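PDB 4B4H: beta-1,4-exocellulase from Thermobifida fusca, which hydrolyses cellulose as a family 6 cellobiohydrolase that releases cellobiose from chain ends, represented here by its catalytic domain. Local coordinates for residues A[291-296]-A[317-322]; A[323-328]-A[374-379]. One frame throughout, in Å; residues are numbered along the deposited sequence.

How the contacts relate
Both contacts join loops, largely without helix or strand, one pair through water and an indole, the other through a disulfide. Both are largely buried, contact 1 centred about 17 Å and contact 2 about 15 Å from the centre of the chain, and neither is a surface patch. They share one element: 317-322 runs directly into 323-328, so the loop following helix 308-315 packs first on 291-296 and then on 374-379. The two are also joined directly by a probable hydrogen bond, R320 NH1 to N325 O, 3.1 Å. Their chemistry differs: contact 1 relies on an indole, two arginines and water, whereas contact 2 is covalent, a disulfide beside a predicted substrate-binding tryptophan.

Contact 1: residues A[291-296]-A[317-322]; sequences NGWGGP and IDRRIH
W293 and I317 bring the two irregular backbones closest, 5.6 Å between CA atoms. W293 CG, anti to the carbonyl carbon (chi1 -73°), lays one indole face over the backbone at D318 and R319. D318 CA sits 3.6 Å from the centroid of the five-membered ring, almost on the ring normal, a CH-pi contact, and R319 N lies over the same face. At the ring's root packing is tight, with I317 O 3.0 Å from W293 CB. As in family 6 enzymes generally, such loops probably wall the active-site end of the alpha/beta barrel, R320 lying beside N228, a predicted substrate residue; here the loop after strand 283-287 meets the one after helix 308-315, while W293 NE1 hydrogen-bonds to Y229 O. At the indole's far end, R320 CG touches W293 CZ2 at 3.7 Å. R320 then grips D318 side-on in a salt bridge, NE to OD1 (2.9 Å) and NH2 to OD2 (2.8 Å). D318 OD1 also takes R320 N, closing an Asx turn. The R319 guanidinium turns its face to the CE3 corner of the indole, planes 81° apart, R319 CZ 3.9 Å from W293 CE3. Its NH1 donates to two waters, one bridging to W293 O and I317 O, the other to G294 O.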
loop_
_atom_site.group_PDB
_atom_site.type_symbol
_atom_site.label_atom_id
_atom_site.label_comp_id
_atom_site.label_asym_id
_atom_site.label_seq_id
_atom_site.Cartn_x
_atom_site.Cartn_y
_atom_site.Cartn_z
ATOM N N ASN A 291 -9.393 4.910 -2.514
ATOM C CA ASN A 291 -9.421 6.233 -1.861
ATOM C C ASN A 291 -10.227 7.307 -2.599
ATOM O O ASN A 291 -9.963 8.508 -2.443
ATOM C CB ASN A 291 -8.028 6.749 -1.527
ATOM C CG ASN A 291 -7.268 7.176 -2.749
ATOM O OD1 ASN A 291 -7.611 6.793 -3.870
ATOM N ND2 ASN A 291 -6.210 7.929 -2.539
ATOM N N GLY A 292 -11.219 6.879 -3.363
ATOM C CA GLY A 292 -12.077 7.833 -4.075
ATOM C C GLY A 292 -12.931 8.658 -3.122
ATOM O O GLY A 292 -13.141 9.859 -3.326
ATOM N N TRP A 293 -13.398 8.004 -2.063
ATOM C CA TRP A 293 -14.300 8.611 -1.086
ATOM C C TRP A 293 -15.428 9.382 -1.749
ATOM O O TRP A 293 -15.689 10.529 -1.423
ATOM C CB TRP A 293 -13.498 9.482 -0.123
ATOM C CG TRP A 293 -12.681 8.657 0.853
ATOM C CD1 TRP A 293 -11.292 8.509 0.897
ATOM C CD2 TRP A 293 -13.179 7.817 1.954
ATOM N NE1 TRP A 293 -10.919 7.671 1.920
ATOM C CE2 TRP A 293 -11.996 7.229 2.587
ATOM C CE3 TRP A 293 -14.441 7.515 2.469
ATOM C CZ2 TRP A 293 -12.100 6.373 3.659
ATOM C CZ3 TRP A 293 -14.531 6.638 3.554
ATOM C CH2 TRP A 293 -13.380 6.101 4.139
ATOM N N GLY A 294 -16.111 8.736 -2.679
ATOM C CA GLY A 294 -17.235 9.367 -3.359
ATOM C C GLY A 294 -18.584 8.948 -2.805
ATOM O O GLY A 294 -18.682 8.301 -1.766
ATOM N N GLY A 295 -19.644 9.301 -3.527
ATOM C CA GLY A 295 -20.990 8.954 -3.103
ATOM C C GLY A 295 -21.647 10.056 -2.301
ATOM O O GLY A 295 -21.044 11.114 -2.093
ATOM N N PRO A 296 -22.885 9.808 -1.814
ATOM C CA PRO A 296 -23.688 10.859 -1.153
ATOM C C PRO A 296 -22.980 11.579 -0.004
ATOM O O PRO A 296 -23.279 12.741 0.263
ATOM C CB PRO A 296 -24.897 10.095 -0.609
ATOM C CG PRO A 296 -25.038 8.919 -1.514
ATOM C CD PRO A 296 -23.661 8.569 -2.021
ATOM N N ILE A 317 -12.609 14.460 2.497
ATOM C CA ILE A 317 -13.135 13.344 1.712
ATOM C C ILE A 317 -12.804 12.001 2.372
ATOM O O ILE A 317 -13.616 11.106 2.339
ATOM C CB ILE A 317 -12.719 13.382 0.224
ATOM C CG1 ILE A 317 -11.209 13.233 0.059
ATOM C CG2 ILE A 317 -13.267 14.657 -0.410
ATOM C CD1 ILE A 317 -10.780 12.822 -1.332
ATOM N N ASP A 318 -11.608 11.882 2.944
ATOM C CA ASP A 318 -11.263 10.733 3.780
ATOM C C ASP A 318 -12.070 10.867 5.062
ATOM O O ASP A 318 -11.737 11.709 5.915
ATOM C CB ASP A 318 -9.757 10.741 4.075
ATOM C CG ASP A 318 -9.287 9.529 4.881
ATOM O OD1 ASP A 318 -10.109 8.770 5.452
ATOM O OD2 ASP A 318 -8.054 9.353 4.942
ATOM N N ARG A 319 -13.122 10.055 5.188
ATOM C CA ARG A 319 -14.076 10.162 6.298
ATOM C C ARG A 319 -13.784 9.217 7.461
ATOM O O ARG A 319 -14.605 9.054 8.364
ATOM C CB ARG A 319 -15.507 9.939 5.812
ATOM C CG ARG A 319 -15.939 10.918 4.738
ATOM C CD ARG A 319 -17.450 10.878 4.570
ATOM N NE ARG A 319 -17.930 9.514 4.344
ATOM C CZ ARG A 319 -18.033 8.933 3.152
ATOM N NH1 ARG A 319 -17.744 9.624 2.050
ATOM N NH2 ARG A 319 -18.474 7.688 3.044
ATOM N N ARG A 320 -12.612 8.606 7.471
ATOM C CA ARG A 320 -12.305 7.653 8.528
ATOM C C ARG A 320 -12.285 8.303 9.914
ATOM O O ARG A 320 -12.148 9.508 10.046
ATOM C CB ARG A 320 -10.973 6.999 8.251
ATOM C CG ARG A 320 -11.029 5.984 7.135
ATOM C CD ARG A 320 -9.658 5.385 6.921
ATOM N NE ARG A 320 -8.732 6.342 6.325
ATOM C CZ ARG A 320 -7.434 6.113 6.149
ATOM N NH1 ARG A 320 -6.882 4.973 6.573
ATOM N NH2 ARG A 320 -6.676 7.035 5.566
ATOM N N ILE A 321 -12.386 7.482 10.956
ATOM C CA ILE A 321 -12.338 8.024 12.320
ATOM C C ILE A 321 -10.915 8.479 12.650
ATOM O O ILE A 321 -10.712 9.492 13.318
ATOM C CB ILE A 321 -12.875 7.019 13.377
ATOM C CG1 ILE A 321 -14.349 6.686 13.073
ATOM C CG2 ILE A 321 -12.724 7.573 14.795
ATOM C CD1 ILE A 321 -14.955 5.565 13.898
ATOM N N HIS A 322 -9.938 7.731 12.147
ATOM C CA HIS A 322 -8.534 7.936 12.455
ATOM C C HIS A 322 -7.728 7.364 11.325
ATOM O O HIS A 322 -8.122 6.341 10.773
ATOM C CB HIS A 322 -8.193 7.168 13.718
ATOM C CG HIS A 322 -6.834 7.474 14.265
ATOM N ND1 HIS A 322 -5.728 6.826 13.868
ATOM C CD2 HIS A 322 -6.426 8.386 15.240
ATOM C CE1 HIS A 322 -4.665 7.306 14.529
ATOM N NE2 HIS A 322 -5.090 8.251 15.374
HETATM O O HOH W 1 -16.012 11.597 1.141
HETATM O O HOH W 2 -17.208 7.543 0.537
#

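Contact 2: residues A[323-328]-A[374-379]; sequences PGNWCN and DRMCDP
C327 and C377 supply the covalent link, their SG atoms 2.0 Å apart with chi3 at 102° and their CA atoms the nearest pair across the segments. C327 holds its sulfur anti to the backbone N (chi1 -171°), which carries it across to C377. Sulfur and apolar packing gather around the W326 indole. C377 SG approaches obliquely, 4.4 Å from the centroid of the six-membered ring, and M376 CB lies 3.7 Å from W326 NE1. M376, bent at chi2 and chi3, curls its methyl back to the other segment, where CE meets N325 OD1 at 3.2 Å, an oxygen whose hydrogen bond comes from N387 ND2. Polar contacts are indirect or local. One water joins C327 N to M376 O, and a second joins N328 ND2 to C377 O. D374 OD1 takes M376 N through its anti lone pair, an Asx turn at the start of the 3-10 segment 375-377, while the carboxylate stands at the indole edge, OD2 3.8 Å from W326 CZ2. N328 N bonds to D359, the predicted proton acceptor. This chemistry is consistent with a covalently tied loop keeping the predicted sugar-binding W326 in place near D359.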
loop_
_atom_site.group_PDB
_atom_site.type_symbol
_atom_site.label_atom_id
_atom_site.label_comp_id
_atom_site.label_asym_id
_atom_site.label_seq_id
_atom_site.Cartn_x
_atom_site.Cartn_y
_atom_site.Cartn_z
ATOM N N PRO A 323 -6.592 8.003 10.959
ATOM C CA PRO A 323 -5.828 7.473 9.814
ATOM C C PRO A 323 -5.199 6.087 10.027
ATOM O O PRO A 323 -4.845 5.433 9.056
ATOM C CB PRO A 323 -4.767 8.556 9.545
ATOM C CG PRO A 323 -4.668 9.337 10.802
ATOM C CD PRO A 323 -6.000 9.245 11.495
ATOM N N GLY A 324 -5.101 5.642 11.278
ATOM C CA GLY A 324 -4.646 4.289 11.605
ATOM C C GLY A 324 -5.674 3.174 11.402
ATOM O O GLY A 324 -5.372 1.988 11.607
ATOM N N ASN A 325 -6.897 3.541 11.012
ATOM C CA ASN A 325 -7.909 2.537 10.665
ATOM C C ASN A 325 -7.743 2.023 9.228
ATOM O O ASN A 325 -8.080 2.725 8.256
ATOM C CB ASN A 325 -9.316 3.079 10.892
ATOM C CG ASN A 325 -9.652 3.242 12.364
ATOM O OD1 ASN A 325 -8.976 2.674 13.241
ATOM N ND2 ASN A 325 -10.737 3.964 12.645
ATOM N N TRP A 326 -7.234 0.802 9.101
ATOM C CA TRP A 326 -6.788 0.259 7.821
ATOM C C TRP A 326 -7.608 -0.877 7.263
ATOM O O TRP A 326 -7.381 -1.289 6.131
ATOM C CB TRP A 326 -5.327 -0.199 7.926
ATOM C CG TRP A 326 -5.126 -1.293 8.948
ATOM C CD1 TRP A 326 -4.708 -1.145 10.259
ATOM C CD2 TRP A 326 -5.362 -2.738 8.787
ATOM N NE1 TRP A 326 -4.654 -2.355 10.906
ATOM C CE2 TRP A 326 -5.036 -3.350 10.086
ATOM C CE3 TRP A 326 -5.785 -3.561 7.738
ATOM C CZ2 TRP A 326 -5.138 -4.715 10.302
ATOM C CZ3 TRP A 326 -5.890 -4.933 7.967
ATOM C CH2 TRP A 326 -5.571 -5.501 9.223
ATOM N N CYS A 327 -8.539 -1.418 8.055
ATOM C CA CYS A 327 -9.223 -2.663 7.665
ATOM C C CYS A 327 -10.641 -2.449 7.163
ATOM O O CYS A 327 -11.505 -1.958 7.904
ATOM C CB CYS A 327 -9.219 -3.726 8.777
ATOM S SG CYS A 327 -9.829 -5.294 8.165
ATOM N N ASN A 328 -10.875 -2.894 5.926
ATOM C CA ASN A 328 -12.198 -2.864 5.280
ATOM C C ASN A 328 -13.035 -1.626 5.631
ATOM O O ASN A 328 -14.127 -1.738 6.212
ATOM C CB ASN A 328 -12.980 -4.157 5.631
ATOM C CG ASN A 328 -12.296 -5.424 5.121
ATOM O OD1 ASN A 328 -11.735 -5.443 4.036
ATOM N ND2 ASN A 328 -12.335 -6.489 5.929
ATOM N N ASP A 374 -7.391 -10.619 13.647
ATOM C CA ASP A 374 -6.852 -9.298 13.962
ATOM C C ASP A 374 -8.027 -8.380 14.270
ATOM O O ASP A 374 -8.857 -8.128 13.400
ATOM C CB ASP A 374 -6.036 -8.760 12.771
ATOM C CG ASP A 374 -5.225 -7.502 13.109
ATOM O OD1 ASP A 374 -5.756 -6.574 13.755
ATOM O OD2 ASP A 374 -4.048 -7.426 12.679
ATOM N N ARG A 375 -8.089 -7.884 15.508
ATOM C CA ARG A 375 -9.263 -7.148 15.978
ATOM C C ARG A 375 -9.431 -5.780 15.309
ATOM O O ARG A 375 -10.522 -5.221 15.329
ATOM C CB ARG A 375 -9.293 -7.053 17.511
ATOM C CG ARG A 375 -9.660 -8.366 18.196
ATOM C CD ARG A 375 -10.385 -8.130 19.508
ATOM N NE ARG A 375 -11.661 -7.443 19.290
ATOM C CZ ARG A 375 -12.541 -7.157 20.245
ATOM N NH1 ARG A 375 -12.312 -7.514 21.505
ATOM N NH2 ARG A 375 -13.665 -6.529 19.935
ATOM N N MET A 376 -8.385 -5.267 14.668
ATOM C CA MET A 376 -8.548 -4.062 13.842
ATOM C C MET A 376 -9.537 -4.250 12.672
ATOM O O MET A 376 -9.999 -3.268 12.084
ATOM C CB MET A 376 -7.195 -3.499 13.397
ATOM C CG MET A 376 -6.556 -2.572 14.438
ATOM S SD MET A 376 -7.517 -1.094 14.903
ATOM C CE MET A 376 -7.184 -0.017 13.513
ATOM N N CYS A 377 -9.879 -5.496 12.357
ATOM C CA CYS A 377 -10.886 -5.804 11.337
ATOM C C CYS A 377 -12.274 -6.028 11.924
ATOM O O CYS A 377 -13.254 -6.236 11.193
ATOM C CB CYS A 377 -10.464 -7.032 10.550
ATOM S SG CYS A 377 -9.065 -6.642 9.494
ATOM N N ASP A 378 -12.339 -5.997 13.245
ATOM C CA ASP A 378 -13.552 -6.282 14.000
ATOM C C ASP A 378 -14.283 -4.955 14.220
ATOM O O ASP A 378 -13.723 -4.030 14.809
ATOM C CB ASP A 378 -13.140 -6.947 15.327
ATOM C CG ASP A 378 -14.298 -7.198 16.291
ATOM O OD1 ASP A 378 -15.493 -6.944 15.971
ATOM O OD2 ASP A 378 -13.973 -7.684 17.401
ATOM N N PRO A 379 -15.527 -4.839 13.710
ATOM C CA PRO A 379 -16.251 -3.577 13.849
ATOM C C PRO A 379 -16.343 -3.104 15.299
ATOM O O PRO A 379 -16.279 -1.907 15.555
ATOM C CB PRO A 379 -17.654 -3.892 13.330
ATOM C CG PRO A 379 -17.616 -5.251 12.746
ATOM C CD PRO A 379 -16.229 -5.802 12.847
HETATM O O HOH W 3 -9.224 -1.029 10.975
HETATM O O HOH W 4 -13.830 -5.922 8.256
#